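Local coordinates for protein tylactone synthase starter module and modules 1 & 2 (Streptomyces fradiae, PDB 2Z5L) that probably reduces a beta-keto group of the growing polyketide chain, using a nicotinamide cofactor, as the first ketoreductase of tylosin assembly, thereby setting hydroxyl chirality, at residues G260-G266 with N337-A343; G267-R273 with A297-L303; V392-W396 with T476-W482; W430-G435 with A454-A460. One frame throughout, in Å; residues are numbered along the deposited sequence.

Interaction 1. Residues G260-G266 with N337-A343; sequences GTVLITG and NAVFHTA
Strands 261-265 and 338-341 are the first and fourth strands of the ketoreductase's Rossmann fold, lying parallel with Val262, Leu263 and Ile264 opposite Ala338, Val339 and Phe340. The ladder between them is regular: Leu263 N donates to Ala338 O at 2.8 Å, Phe340 N to Leu263 O at 2.7 Å, and Thr265 N to Phe340 O. On the face carrying Val262, Ile264 and Phe340, the phenyl ring takes CG1 of Val262 at its edge, 3.5 Å from Phe340 CD2. Leu275 and Leu279 of helix 270-281 also pack against that ring. On the other face the Leu263 and Val339 side chains lie side by side, with Leu263 CD2 4.2 Å from Val339 CG2.

Side chains help tie the ends of the strands. Asn337 OD1 accepts from Thr261 N at 3.0 Å while Asn337 N returns a bond to Thr261 O, so this one residue grips both polar atoms of Thr261's backbone; its ND2 goes on to Gly382 O. At the far end the Thr265 hydroxyl sits between its own N and carbonyl carbon (chi1 72°), which brings OG1 to 2.6 Å from His341 ND1. His341 NE2 bonds Lys366 O, so both ring nitrogens are engaged, which should hold the imidazole's rotation. Thr342 OG1 then donates to Thr265 O at 2.9 Å, arriving 20° off the carbonyl plane. Beyond Thr265 the first strand turns at Gly266 into a glycine-rich loop and a helix, the arrangement typical of the cofactor-binding half of a short-chain dehydrogenase/reductase.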
loop_
_atom_site.group_PDB
_atom_site.type_symbol
_atom_site.label_atom_id
_atom_site.label_comp_id
_atom_site.label_asym_id
_atom_site.label_seq_id
_atom_site.Cartn_x
_atom_site.Cartn_y
_atom_site.Cartn_z
ATOM N N GLY A 260 -1.899 30.104 5.298
ATOM C CA GLY A 260 -0.938 30.258 4.216
ATOM C C GLY A 260 -1.366 29.625 2.897
ATOM O O GLY A 260 -2.560 29.546 2.594
ATOM N N THR A 261 -0.395 29.160 2.113
ATOM C CA THR A 261 -0.689 28.537 0.823
ATOM C C THR A 261 -0.888 27.026 0.970
ATOM O O THR A 261 -0.083 26.344 1.598
ATOM C CB THR A 261 0.447 28.821 -0.208
ATOM O OG1 THR A 261 0.682 30.234 -0.270
ATOM C CG2 THR A 261 0.057 28.332 -1.608
ATOM N N VAL A 262 -1.980 26.512 0.410
ATOM C CA VAL A 262 -2.258 25.086 0.475
ATOM C C VAL A 262 -2.262 24.516 -0.943
ATOM O O VAL A 262 -2.988 24.985 -1.823
ATOM C CB VAL A 262 -3.619 24.800 1.163
ATOM C CG1 VAL A 262 -3.861 23.307 1.240
ATOM C CG2 VAL A 262 -3.641 25.404 2.560
ATOM N N LEU A 263 -1.402 23.532 -1.165
ATOM C CA LEU A 263 -1.288 22.874 -2.461
ATOM C C LEU A 263 -2.119 21.599 -2.421
ATOM O O LEU A 263 -1.937 20.769 -1.524
ATOM C CB LEU A 263 0.165 22.502 -2.747
ATOM C CG LEU A 263 0.428 21.694 -4.014
ATOM C CD1 LEU A 263 -0.087 22.461 -5.249
ATOM C CD2 LEU A 263 1.940 21.447 -4.155
ATOM N N ILE A 264 -3.012 21.445 -3.393
ATOM C CA ILE A 264 -3.869 20.259 -3.465
ATOM C C ILE A 264 -3.809 19.600 -4.838
ATOM O O ILE A 264 -4.292 20.173 -5.824
ATOM C CB ILE A 264 -5.351 20.613 -3.194
ATOM C CG1 ILE A 264 -5.542 21.046 -1.746
ATOM C CG2 ILE A 264 -6.241 19.411 -3.526
ATOM C CD1 ILE A 264 -6.869 21.759 -1.504
ATOM N N THR A 265 -3.235 18.399 -4.919
ATOM C CA THR A 265 -3.205 17.737 -6.221
ATOM C C THR A 265 -4.544 17.011 -6.409
ATOM O O THR A 265 -5.261 16.754 -5.432
ATOM C CB THR A 265 -2.005 16.769 -6.382
ATOM O OG1 THR A 265 -2.190 15.599 -5.583
ATOM C CG2 THR A 265 -0.698 17.465 -5.949
ATOM N N GLY A 266 -4.903 16.728 -7.658
ATOM C CA GLY A 266 -6.176 16.094 -7.922
ATOM C C GLY A 266 -7.279 16.971 -7.361
ATOM O O GLY A 266 -8.282 16.495 -6.831
ATOM N N ASN A 337 2.607 25.769 2.572
ATOM C CA ASN A 337 2.721 25.530 4.003
ATOM C C ASN A 337 2.099 24.173 4.291
ATOM O O ASN A 337 2.334 23.563 5.340
ATOM C CB ASN A 337 1.977 26.609 4.784
ATOM C CG ASN A 337 2.538 27.981 4.530
ATOM O OD1 ASN A 337 1.839 28.870 4.056
ATOM N ND2 ASN A 337 3.820 28.160 4.838
ATOM N N ALA A 338 1.283 23.715 3.349
ATOM C CA ALA A 338 0.623 22.420 3.453
ATOM C C ALA A 338 0.373 21.851 2.052
ATOM O O ALA A 338 -0.018 22.580 1.134
ATOM C CB ALA A 338 -0.693 22.568 4.210
ATOM N N VAL A 339 0.615 20.550 1.900
ATOM C CA VAL A 339 0.409 19.846 0.632
ATOM C C VAL A 339 -0.573 18.700 0.841
ATOM O O VAL A 339 -0.452 17.948 1.806
ATOM C CB VAL A 339 1.735 19.258 0.079
ATOM C CG1 VAL A 339 1.476 18.476 -1.203
ATOM C CG2 VAL A 339 2.723 20.370 -0.192
ATOM N N PHE A 340 -1.555 18.576 -0.049
ATOM C CA PHE A 340 -2.543 17.492 0.030
ATOM C C PHE A 340 -2.535 16.758 -1.317
ATOM O O PHE A 340 -2.910 17.317 -2.348
ATOM C CB PHE A 340 -3.933 18.055 0.322
ATOM C CG PHE A 340 -4.089 18.597 1.724
ATOM C CD1 PHE A 340 -4.530 17.791 2.762
ATOM C CD2 PHE A 340 -3.803 19.923 2.003
ATOM C CE1 PHE A 340 -4.699 18.307 4.055
ATOM C CE2 PHE A 340 -3.967 20.446 3.288
ATOM C CZ PHE A 340 -4.412 19.638 4.312
ATOM N N HIS A 341 -2.103 15.504 -1.305
ATOM C CA HIS A 341 -2.021 14.707 -2.524
ATOM C C HIS A 341 -3.227 13.791 -2.689
ATOM O O HIS A 341 -3.269 12.720 -2.092
ATOM C CB HIS A 341 -0.741 13.868 -2.495
ATOM C CG HIS A 341 -0.436 13.172 -3.785
ATOM N ND1 HIS A 341 -0.411 13.829 -4.996
ATOM C CD2 HIS A 341 -0.137 11.878 -4.050
ATOM C CE1 HIS A 341 -0.113 12.967 -5.954
ATOM N NE2 HIS A 341 0.057 11.778 -5.407
ATOM N N THR A 342 -4.207 14.207 -3.491
ATOM C CA THR A 342 -5.381 13.363 -3.698
ATOM C C THR A 342 -5.358 12.751 -5.103
ATOM O O THR A 342 -6.209 11.929 -5.430
ATOM C CB THR A 342 -6.728 14.130 -3.472
ATOM O OG1 THR A 342 -7.144 14.740 -4.687
ATOM C CG2 THR A 342 -6.586 15.260 -2.443
ATOM N N ALA A 343 -4.374 13.128 -5.927
ATOM C CA ALA A 343 -4.295 12.598 -7.297
ATOM C C ALA A 343 -4.147 11.079 -7.378
ATOM O O ALA A 343 -3.519 10.447 -6.530
ATOM C CB ALA A 343 -3.157 13.260 -8.070
#

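Interaction 2. Residues G267-R273 with A297-L303; sequences GMGAIGR and APGAAEL
Arg273 and Pro298 make the polar half of this contact. The guanidinium meets Pro298 O end-on with two nitrogens, NH2 at 3.0 Å and NH1 at 3.3 Å, and the oxygen lies near the guanidinium plane. On its own side Arg273 NH2 also donates to Met268 O at 3.3 Å, with a weak bond from NE to the same oxygen. The group is therefore held between two backbone carbonyls, which should fix its rotation. Pro298 offers its oxygen from the central peptide of a type II turn, Ala297 to Ala300, and Gly299 in that turn is the N-cap of helix 300-308.

The apolar half belongs to Met268. Its chain bends at both chi2 and chi3 (-68° and -82°), laying SD over one face of the Arg273 guanidinium. CE points toward the methyls of Ala297 and Ala300, which lie to the same side of it, though its exact place is doubtful. Leu303 CD1 packs against both long side chains, 4.0 Å from Met268 SD and 3.9 Å from Arg273 CG.

Gly267, Gly269 and Gly272 fit a Rossmann-type GxGxxG turn, consistent with a nicotinamide-cofactor site. Around the contact, Gly267 bonds through its backbone to Thr290 of strand 286-291, and His316 of strand 313-318 touches both Met268 and Ala300, so the N-terminal ends of helices 270-281 and 300-308 meet close to these two strands.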
loop_
_atom_site.group_PDB
_atom_site.type_symbol
_atom_site.label_atom_id
_atom_site.label_comp_id
_atom_site.label_asym_id
_atom_site.label_seq_id
_atom_site.Cartn_x
_atom_site.Cartn_y
_atom_site.Cartn_z
ATOM N N GLY A 267 -7.095 18.279 -7.473
ATOM C CA GLY A 267 -8.091 19.213 -6.952
ATOM C C GLY A 267 -9.414 19.283 -7.717
ATOM O O GLY A 267 -10.366 19.876 -7.229
ATOM N N MET A 268 -9.493 18.710 -8.917
ATOM C CA MET A 268 -10.751 18.756 -9.646
ATOM C C MET A 268 -11.476 17.400 -9.522
ATOM O O MET A 268 -12.407 17.111 -10.275
ATOM C CB MET A 268 -10.515 19.139 -11.114
ATOM C CG MET A 268 -9.989 20.587 -11.282
ATOM S SD MET A 268 -11.262 21.829 -10.818
ATOM C CE MET A 268 -12.174 21.872 -12.302
ATOM N N GLY A 269 -11.036 16.585 -8.558
ATOM C CA GLY A 269 -11.631 15.281 -8.290
ATOM C C GLY A 269 -12.666 15.421 -7.191
ATOM O O GLY A 269 -12.770 16.482 -6.571
ATOM N N ALA A 270 -13.434 14.368 -6.927
ATOM C CA ALA A 270 -14.488 14.429 -5.902
ATOM C C ALA A 270 -13.956 14.831 -4.534
ATOM O O ALA A 270 -14.554 15.644 -3.836
ATOM C CB ALA A 270 -15.210 13.059 -5.797
ATOM N N ILE A 271 -12.845 14.228 -4.141
ATOM C CA ILE A 271 -12.236 14.552 -2.869
ATOM C C ILE A 271 -11.605 15.953 -2.971
ATOM O O ILE A 271 -11.878 16.830 -2.154
ATOM C CB ILE A 271 -11.176 13.494 -2.511
ATOM C CG1 ILE A 271 -11.884 12.201 -2.092
ATOM C CG2 ILE A 271 -10.271 14.005 -1.391
ATOM C CD1 ILE A 271 -10.972 11.004 -1.897
ATOM N N GLY A 272 -10.789 16.156 -3.997
ATOM C CA GLY A 272 -10.148 17.449 -4.202
ATOM C C GLY A 272 -11.057 18.660 -4.008
ATOM O O GLY A 272 -10.790 19.520 -3.161
ATOM N N ARG A 273 -12.147 18.727 -4.770
ATOM C CA ARG A 273 -13.075 19.846 -4.659
ATOM C C ARG A 273 -13.566 20.036 -3.228
ATOM O O ARG A 273 -13.508 21.137 -2.684
ATOM C CB ARG A 273 -14.248 19.662 -5.626
ATOM C CG ARG A 273 -13.815 19.595 -7.095
ATOM C CD ARG A 273 -14.991 19.622 -8.087
ATOM N NE ARG A 273 -14.551 19.217 -9.413
ATOM C CZ ARG A 273 -14.658 19.964 -10.508
ATOM N NH1 ARG A 273 -15.196 21.183 -10.460
ATOM N NH2 ARG A 273 -14.229 19.478 -11.661
ATOM N N ALA A 297 -10.584 22.677 -17.067
ATOM C CA ALA A 297 -11.373 21.561 -16.558
ATOM C C ALA A 297 -12.836 21.947 -16.319
ATOM O O ALA A 297 -13.162 23.105 -16.088
ATOM C CB ALA A 297 -10.755 21.026 -15.275
ATOM N N PRO A 298 -13.741 20.958 -16.349
ATOM C CA PRO A 298 -15.169 21.259 -16.139
ATOM C C PRO A 298 -15.578 21.902 -14.807
ATOM O O PRO A 298 -15.402 21.331 -13.727
ATOM C CB PRO A 298 -15.860 19.913 -16.428
ATOM C CG PRO A 298 -14.825 18.886 -16.119
ATOM C CD PRO A 298 -13.508 19.520 -16.599
ATOM N N GLY A 299 -16.139 23.099 -14.920
ATOM C CA GLY A 299 -16.568 23.845 -13.754
ATOM C C GLY A 299 -15.369 24.381 -12.982
ATOM O O GLY A 299 -15.496 24.750 -11.809
ATOM N N ALA A 300 -14.207 24.403 -13.644
ATOM C CA ALA A 300 -12.962 24.874 -13.030
ATOM C C ALA A 300 -13.148 26.317 -12.613
ATOM O O ALA A 300 -12.975 26.654 -11.441
ATOM C CB ALA A 300 -11.796 24.737 -14.012
ATOM N N ALA A 301 -13.552 27.141 -13.576
ATOM C CA ALA A 301 -13.774 28.567 -13.377
ATOM C C ALA A 301 -14.831 28.826 -12.313
ATOM O O ALA A 301 -14.669 29.680 -11.428
ATOM C CB ALA A 301 -14.184 29.234 -14.726
ATOM N N GLU A 302 -15.929 28.082 -12.399
ATOM C CA GLU A 302 -17.023 28.217 -11.446
ATOM C C GLU A 302 -16.565 27.891 -10.029
ATOM O O GLU A 302 -16.837 28.641 -9.091
ATOM C CB GLU A 302 -18.193 27.315 -11.842
ATOM C CG GLU A 302 -18.870 27.710 -13.144
ATOM C CD GLU A 302 -18.053 27.333 -14.363
ATOM O OE1 GLU A 302 -17.022 26.646 -14.201
ATOM O OE2 GLU A 302 -18.441 27.722 -15.485
ATOM N N LEU A 303 -15.870 26.769 -9.881
ATOM C CA LEU A 303 -15.349 26.351 -8.575
ATOM C C LEU A 303 -14.416 27.390 -7.929
ATOM O O LEU A 303 -14.566 27.707 -6.746
ATOM C CB LEU A 303 -14.600 25.025 -8.723
ATOM C CG LEU A 303 -14.433 24.095 -7.506
ATOM C CD1 LEU A 303 -13.068 23.437 -7.576
ATOM C CD2 LEU A 303 -14.597 24.834 -6.209
#

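Interaction 3. Residues V392-W396 with T476-W482; sequences VTGTW and TVVDVDW
Trp396 lies among Thr476, Val480 and Trp482, its indole touched on several sides. Thr476 CG2 lies above the ring plane near the rim, 3.9 Å from Trp396 CZ2, and Val392 CG2 is on the same side of the ring. Val480 CG2 comes in at the edge, 3.9 Å from Trp396 CZ3. The far corner of the indole meets the other tryptophan, Trp396 CH2 to Trp482 CH2 at 3.8 Å, the six-membered rings inclined at 38°. Beside this, Val392 CB rests on Val478 CG2 at 3.9 Å.

The polar rim is bridged by water: Trp396 NE1 donates to it at 3.0 Å, and the same water is 2.7 Å from Thr476 OG1. In the Rossmann fold this joins the 3-10 turn following strand 386-391 to the chain leaving strand 474-477, the neighbour of strand 426-430 and the last strand in the chain.

Further out, Val392 O takes backbone bonds from both Thr395 N and Trp396 N, fixing the turn that presents the indole. Phe498 meets the Trp396 ring edge-to-face, and Val245 of strand 239-247 also touches it. Trp482 is oriented by a bond from NE1 to Tyr29 OH.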
loop_
_atom_site.group_PDB
_atom_site.type_symbol
_atom_site.label_atom_id
_atom_site.label_comp_id
_atom_site.label_asym_id
_atom_site.label_seq_id
_atom_site.Cartn_x
_atom_site.Cartn_y
_atom_site.Cartn_z
ATOM N N VAL A 392 -7.279 1.783 1.906
ATOM C CA VAL A 392 -7.231 0.613 2.781
ATOM C C VAL A 392 -6.806 -0.610 1.960
ATOM O O VAL A 392 -6.381 -1.633 2.507
ATOM C CB VAL A 392 -8.612 0.339 3.424
ATOM C CG1 VAL A 392 -9.588 -0.118 2.364
ATOM C CG2 VAL A 392 -8.481 -0.695 4.535
ATOM N N THR A 393 -6.909 -0.488 0.639
ATOM C CA THR A 393 -6.525 -1.571 -0.248
ATOM C C THR A 393 -5.043 -1.896 -0.088
ATOM O O THR A 393 -4.629 -3.045 -0.258
ATOM C CB THR A 393 -6.795 -1.215 -1.716
ATOM O OG1 THR A 393 -6.051 -0.042 -2.062
ATOM C CG2 THR A 393 -8.296 -0.958 -1.934
ATOM N N GLY A 394 -4.254 -0.876 0.239
ATOM C CA GLY A 394 -2.827 -1.060 0.414
ATOM C C GLY A 394 -2.422 -1.367 1.843
ATOM O O GLY A 394 -1.225 -1.464 2.125
ATOM N N THR A 395 -3.390 -1.504 2.748
ATOM C CA THR A 395 -3.074 -1.813 4.149
ATOM C C THR A 395 -3.731 -3.116 4.601
ATOM O O THR A 395 -3.149 -3.856 5.385
ATOM C CB THR A 395 -3.527 -0.691 5.121
ATOM O OG1 THR A 395 -3.045 0.576 4.658
ATOM C CG2 THR A 395 -2.968 -0.952 6.519
ATOM N N TRP A 396 -4.947 -3.383 4.132
ATOM C CA TRP A 396 -5.626 -4.622 4.488
ATOM C C TRP A 396 -5.611 -5.579 3.317
ATOM O O TRP A 396 -5.425 -6.780 3.485
ATOM C CB TRP A 396 -7.082 -4.377 4.886
ATOM C CG TRP A 396 -7.249 -3.619 6.158
ATOM C CD1 TRP A 396 -6.263 -3.218 7.015
ATOM C CD2 TRP A 396 -8.479 -3.148 6.715
ATOM N NE1 TRP A 396 -6.801 -2.519 8.068
ATOM C CE2 TRP A 396 -8.161 -2.462 7.909
ATOM C CE3 TRP A 396 -9.818 -3.237 6.319
ATOM C CZ2 TRP A 396 -9.135 -1.869 8.713
ATOM C CZ3 TRP A 396 -10.787 -2.647 7.117
ATOM C CH2 TRP A 396 -10.439 -1.968 8.302
ATOM N N THR A 476 -5.560 4.145 9.436
ATOM C CA THR A 476 -6.588 3.664 8.534
ATOM C C THR A 476 -7.903 4.215 9.047
ATOM O O THR A 476 -8.310 3.938 10.180
ATOM C CB THR A 476 -6.693 2.109 8.527
ATOM O OG1 THR A 476 -5.475 1.538 8.040
ATOM C CG2 THR A 476 -7.836 1.658 7.631
ATOM N N VAL A 477 -8.561 5.018 8.226
ATOM C CA VAL A 477 -9.846 5.576 8.607
ATOM C C VAL A 477 -10.874 4.900 7.727
ATOM O O VAL A 477 -11.023 5.256 6.559
ATOM C CB VAL A 477 -9.897 7.099 8.363
ATOM C CG1 VAL A 477 -11.272 7.631 8.725
ATOM C CG2 VAL A 477 -8.824 7.799 9.187
ATOM N N VAL A 478 -11.572 3.912 8.272
ATOM C CA VAL A 478 -12.581 3.204 7.492
ATOM C C VAL A 478 -13.812 2.852 8.308
ATOM O O VAL A 478 -13.724 2.573 9.500
ATOM C CB VAL A 478 -12.042 1.868 6.924
ATOM C CG1 VAL A 478 -13.049 1.289 5.944
ATOM C CG2 VAL A 478 -10.696 2.067 6.264
ATOM N N ASP A 479 -14.961 2.848 7.648
ATOM C CA ASP A 479 -16.208 2.489 8.301
ATOM C C ASP A 479 -16.567 1.085 7.819
ATOM O O ASP A 479 -16.891 0.883 6.640
ATOM C CB ASP A 479 -17.312 3.484 7.936
ATOM C CG ASP A 479 -18.643 3.134 8.577
ATOM O OD1 ASP A 479 -18.639 2.683 9.741
ATOM O OD2 ASP A 479 -19.690 3.316 7.928
ATOM N N VAL A 480 -16.509 0.120 8.742
ATOM C CA VAL A 480 -16.775 -1.289 8.427
ATOM C C VAL A 480 -17.737 -2.052 9.333
ATOM O O VAL A 480 -17.657 -1.961 10.554
ATOM C CB VAL A 480 -15.491 -2.129 8.459
ATOM C CG1 VAL A 480 -15.668 -3.366 7.598
ATOM C CG2 VAL A 480 -14.311 -1.301 8.044
ATOM N N ASP A 481 -18.610 -2.839 8.713
ATOM C CA ASP A 481 -19.562 -3.679 9.432
ATOM C C ASP A 481 -18.855 -5.010 9.733
ATOM O O ASP A 481 -19.061 -6.008 9.040
ATOM C CB ASP A 481 -20.803 -3.938 8.571
ATOM C CG ASP A 481 -21.809 -4.853 9.247
ATOM O OD1 ASP A 481 -22.822 -5.214 8.589
ATOM O OD2 ASP A 481 -21.594 -5.207 10.431
ATOM N N TRP A 482 -18.012 -5.003 10.763
ATOM C CA TRP A 482 -17.262 -6.183 11.171
ATOM C C TRP A 482 -18.100 -7.454 11.258
ATOM O O TRP A 482 -17.585 -8.556 11.062
ATOM C CB TRP A 482 -16.596 -5.933 12.520
ATOM C CG TRP A 482 -15.439 -4.982 12.459
ATOM C CD1 TRP A 482 -15.273 -3.842 13.195
ATOM C CD2 TRP A 482 -14.257 -5.121 11.662
ATOM N NE1 TRP A 482 -14.057 -3.265 12.909
ATOM C CE2 TRP A 482 -13.415 -4.031 11.972
ATOM C CE3 TRP A 482 -13.827 -6.063 10.719
ATOM C CZ2 TRP A 482 -12.166 -3.856 11.374
ATOM C CZ3 TRP A 482 -12.588 -5.893 10.125
ATOM C CH2 TRP A 482 -11.769 -4.794 10.456
HETATM O O HOH W 1 -5.082 -0.621 9.694
#

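Interaction 4. Residues W430-G435 with A454-A460; sequences WGLWGG and AMDPDAA
Met455 and Leu432 are joined where the loop after strand 426-430 of the Rossmann fold meets the chain entering helix 457-470. Met455 N donates to Leu432 O at 2.9 Å, nearly straight at 164°. Trp433 and Met455 form a single bridge.

The Met455 side chain then runs back along the loop. CB and CG both lie against Leu432 O, each 3.7 Å from it. The chain stays extended to SD and bends there (chi3 -93°), which turns CE toward Gly431 and Trp430. CE ends 3.2 Å from Gly431 N and touches the edge of the Trp430 indole in its plane, at 3.9 Å from Trp430 CE3.

Beyond the methionine two indoles meet Ala460 from directions roughly at right angles. Ala460 CB sits over the face of the Trp433 six-membered ring, 15° off its normal, a CH-pi contact; the same methyl is 3.8 Å from Trp430 CZ3. At the Trp430 ring edge, CH2 comes within 3.1 Å of Ala460 O. Trp433 NE1 lies over one face of the Trp430 ring, so the two tryptophans are also packed against one another. Pro457, the first residue of the helix, lays CG against the Gly434 backbone, 3.7 Å from Gly434 O. Asp456 is the N-cap: its OD1 accepts from Ala459 N at 2.7 Å, on the anti side of the carboxylate.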
loop_
_atom_site.group_PDB
_atom_site.type_symbol
_atom_site.label_atom_id
_atom_site.label_comp_id
_atom_site.label_asym_id
_atom_site.label_seq_id
_atom_site.Cartn_x
_atom_site.Cartn_y
_atom_site.Cartn_z
ATOM N N TRP A 430 -7.729 5.470 3.374
ATOM C CA TRP A 430 -9.173 5.620 3.338
ATOM C C TRP A 430 -9.937 4.369 2.954
ATOM O O TRP A 430 -9.393 3.437 2.360
ATOM C CB TRP A 430 -9.558 6.760 2.386
ATOM C CG TRP A 430 -9.024 8.091 2.816
ATOM C CD1 TRP A 430 -7.876 8.700 2.378
ATOM C CD2 TRP A 430 -9.553 8.937 3.847
ATOM N NE1 TRP A 430 -7.659 9.858 3.080
ATOM C CE2 TRP A 430 -8.663 10.025 3.991
ATOM C CE3 TRP A 430 -10.678 8.871 4.674
ATOM C CZ2 TRP A 430 -8.868 11.045 4.918
ATOM C CZ3 TRP A 430 -10.887 9.896 5.610
ATOM C CH2 TRP A 430 -9.980 10.959 5.726
ATOM N N GLY A 431 -11.208 4.370 3.328
ATOM C CA GLY A 431 -12.103 3.279 3.005
ATOM C C GLY A 431 -12.958 3.859 1.901
ATOM O O GLY A 431 -12.511 4.783 1.218
ATOM N N LEU A 432 -14.169 3.348 1.725
ATOM C CA LEU A 432 -15.072 3.853 0.693
ATOM C C LEU A 432 -15.528 5.273 0.995
ATOM O O LEU A 432 -15.942 5.567 2.118
ATOM C CB LEU A 432 -16.300 2.957 0.585
ATOM C CG LEU A 432 -16.035 1.512 0.169
ATOM C CD1 LEU A 432 -17.337 0.692 0.240
ATOM C CD2 LEU A 432 -15.480 1.517 -1.230
ATOM N N TRP A 433 -15.461 6.146 -0.011
ATOM C CA TRP A 433 -15.873 7.543 0.145
ATOM C C TRP A 433 -17.313 7.835 -0.246
ATOM O O TRP A 433 -17.738 7.558 -1.371
ATOM C CB TRP A 433 -14.961 8.475 -0.653
ATOM C CG TRP A 433 -13.807 8.990 0.143
ATOM C CD1 TRP A 433 -12.759 8.264 0.629
ATOM C CD2 TRP A 433 -13.595 10.341 0.572
ATOM N NE1 TRP A 433 -11.903 9.079 1.334
ATOM C CE2 TRP A 433 -12.393 10.357 1.317
ATOM C CE3 TRP A 433 -14.304 11.538 0.403
ATOM C CZ2 TRP A 433 -11.884 11.522 1.888
ATOM C CZ3 TRP A 433 -13.795 12.697 0.974
ATOM C CH2 TRP A 433 -12.596 12.679 1.709
ATOM N N GLY A 434 -18.068 8.400 0.691
ATOM C CA GLY A 434 -19.433 8.812 0.424
ATOM C C GLY A 434 -19.550 9.653 -0.832
ATOM O O GLY A 434 -18.550 10.139 -1.361
ATOM N N GLY A 435 -20.778 9.824 -1.312
ATOM C CA GLY A 435 -21.232 11.112 -1.804
ATOM C C GLY A 435 -21.203 11.197 -3.318
ATOM O O GLY A 435 -20.798 10.252 -3.995
ATOM N N ALA A 454 -19.833 3.414 2.880
ATOM C CA ALA A 454 -19.379 4.696 2.350
ATOM C C ALA A 454 -19.370 5.766 3.443
ATOM O O ALA A 454 -20.419 6.151 3.950
ATOM C CB ALA A 454 -20.285 5.135 1.198
ATOM N N MET A 455 -18.185 6.250 3.801
ATOM C CA MET A 455 -18.062 7.270 4.828
ATOM C C MET A 455 -18.604 8.605 4.333
ATOM O O MET A 455 -18.470 8.922 3.155
ATOM C CB MET A 455 -16.599 7.442 5.214
ATOM C CG MET A 455 -15.959 6.207 5.791
ATOM S SD MET A 455 -14.270 6.581 6.245
ATOM C CE MET A 455 -13.438 6.102 4.766
ATOM N N ASP A 456 -19.215 9.390 5.220
ATOM C CA ASP A 456 -19.747 10.684 4.812
ATOM C C ASP A 456 -18.583 11.606 4.481
ATOM O O ASP A 456 -17.668 11.788 5.284
ATOM C CB ASP A 456 -20.626 11.293 5.920
ATOM C CG ASP A 456 -20.931 12.778 5.686
ATOM O OD1 ASP A 456 -20.262 13.628 6.312
ATOM O OD2 ASP A 456 -21.826 13.100 4.864
ATOM N N PRO A 457 -18.606 12.203 3.284
ATOM C CA PRO A 457 -17.550 13.112 2.824
ATOM C C PRO A 457 -17.036 14.045 3.915
ATOM O O PRO A 457 -15.845 14.064 4.210
ATOM C CB PRO A 457 -18.219 13.856 1.667
ATOM C CG PRO A 457 -19.097 12.806 1.087
ATOM C CD PRO A 457 -19.724 12.172 2.327
ATOM N N ASP A 458 -17.952 14.802 4.512
ATOM C CA ASP A 458 -17.627 15.749 5.570
ATOM C C ASP A 458 -17.066 15.074 6.808
ATOM O O ASP A 458 -16.077 15.535 7.392
ATOM C CB ASP A 458 -18.869 16.569 5.928
ATOM C CG ASP A 458 -19.272 17.524 4.807
ATOM O OD1 ASP A 458 -18.402 18.346 4.389
ATOM O OD2 ASP A 458 -20.443 17.449 4.354
ATOM N N ALA A 459 -17.700 13.981 7.212
ATOM C CA ALA A 459 -17.232 13.236 8.367
ATOM C C ALA A 459 -15.807 12.785 8.047
ATOM O O ALA A 459 -14.900 12.912 8.879
ATOM C CB ALA A 459 -18.136 12.035 8.602
ATOM N N ALA A 460 -15.608 12.275 6.835
ATOM C CA ALA A 460 -14.296 11.803 6.403
ATOM C C ALA A 460 -13.271 12.930 6.537
ATOM O O ALA A 460 -12.147 12.718 7.008
ATOM C CB ALA A 460 -14.366 11.295 4.958
#

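How the interactions relate
Interactions 1 and 2 are consecutive parts of one Rossmann unit: strand 261-265 leads into helix 270-281, and Thr342 packs on Ile271 with CG2 atoms 4.0 Å apart. Ile271 also reaches interaction 4, its CG1 3.5 Å from Trp433 CE3, so the glycine-rich turn and first helical turn, part of interaction 2 and probably of the cofactor site, touch interactions 1 and 4. Interactions 3 and 4 touch directly: Val392 N probably bonds Trp430 O at 2.7 Å, and Met455 packs on Val477 and Asp479. Interactions 1 and 3 stay apart, with nearest atoms about 12 Å from each other, though both reach the same sheet.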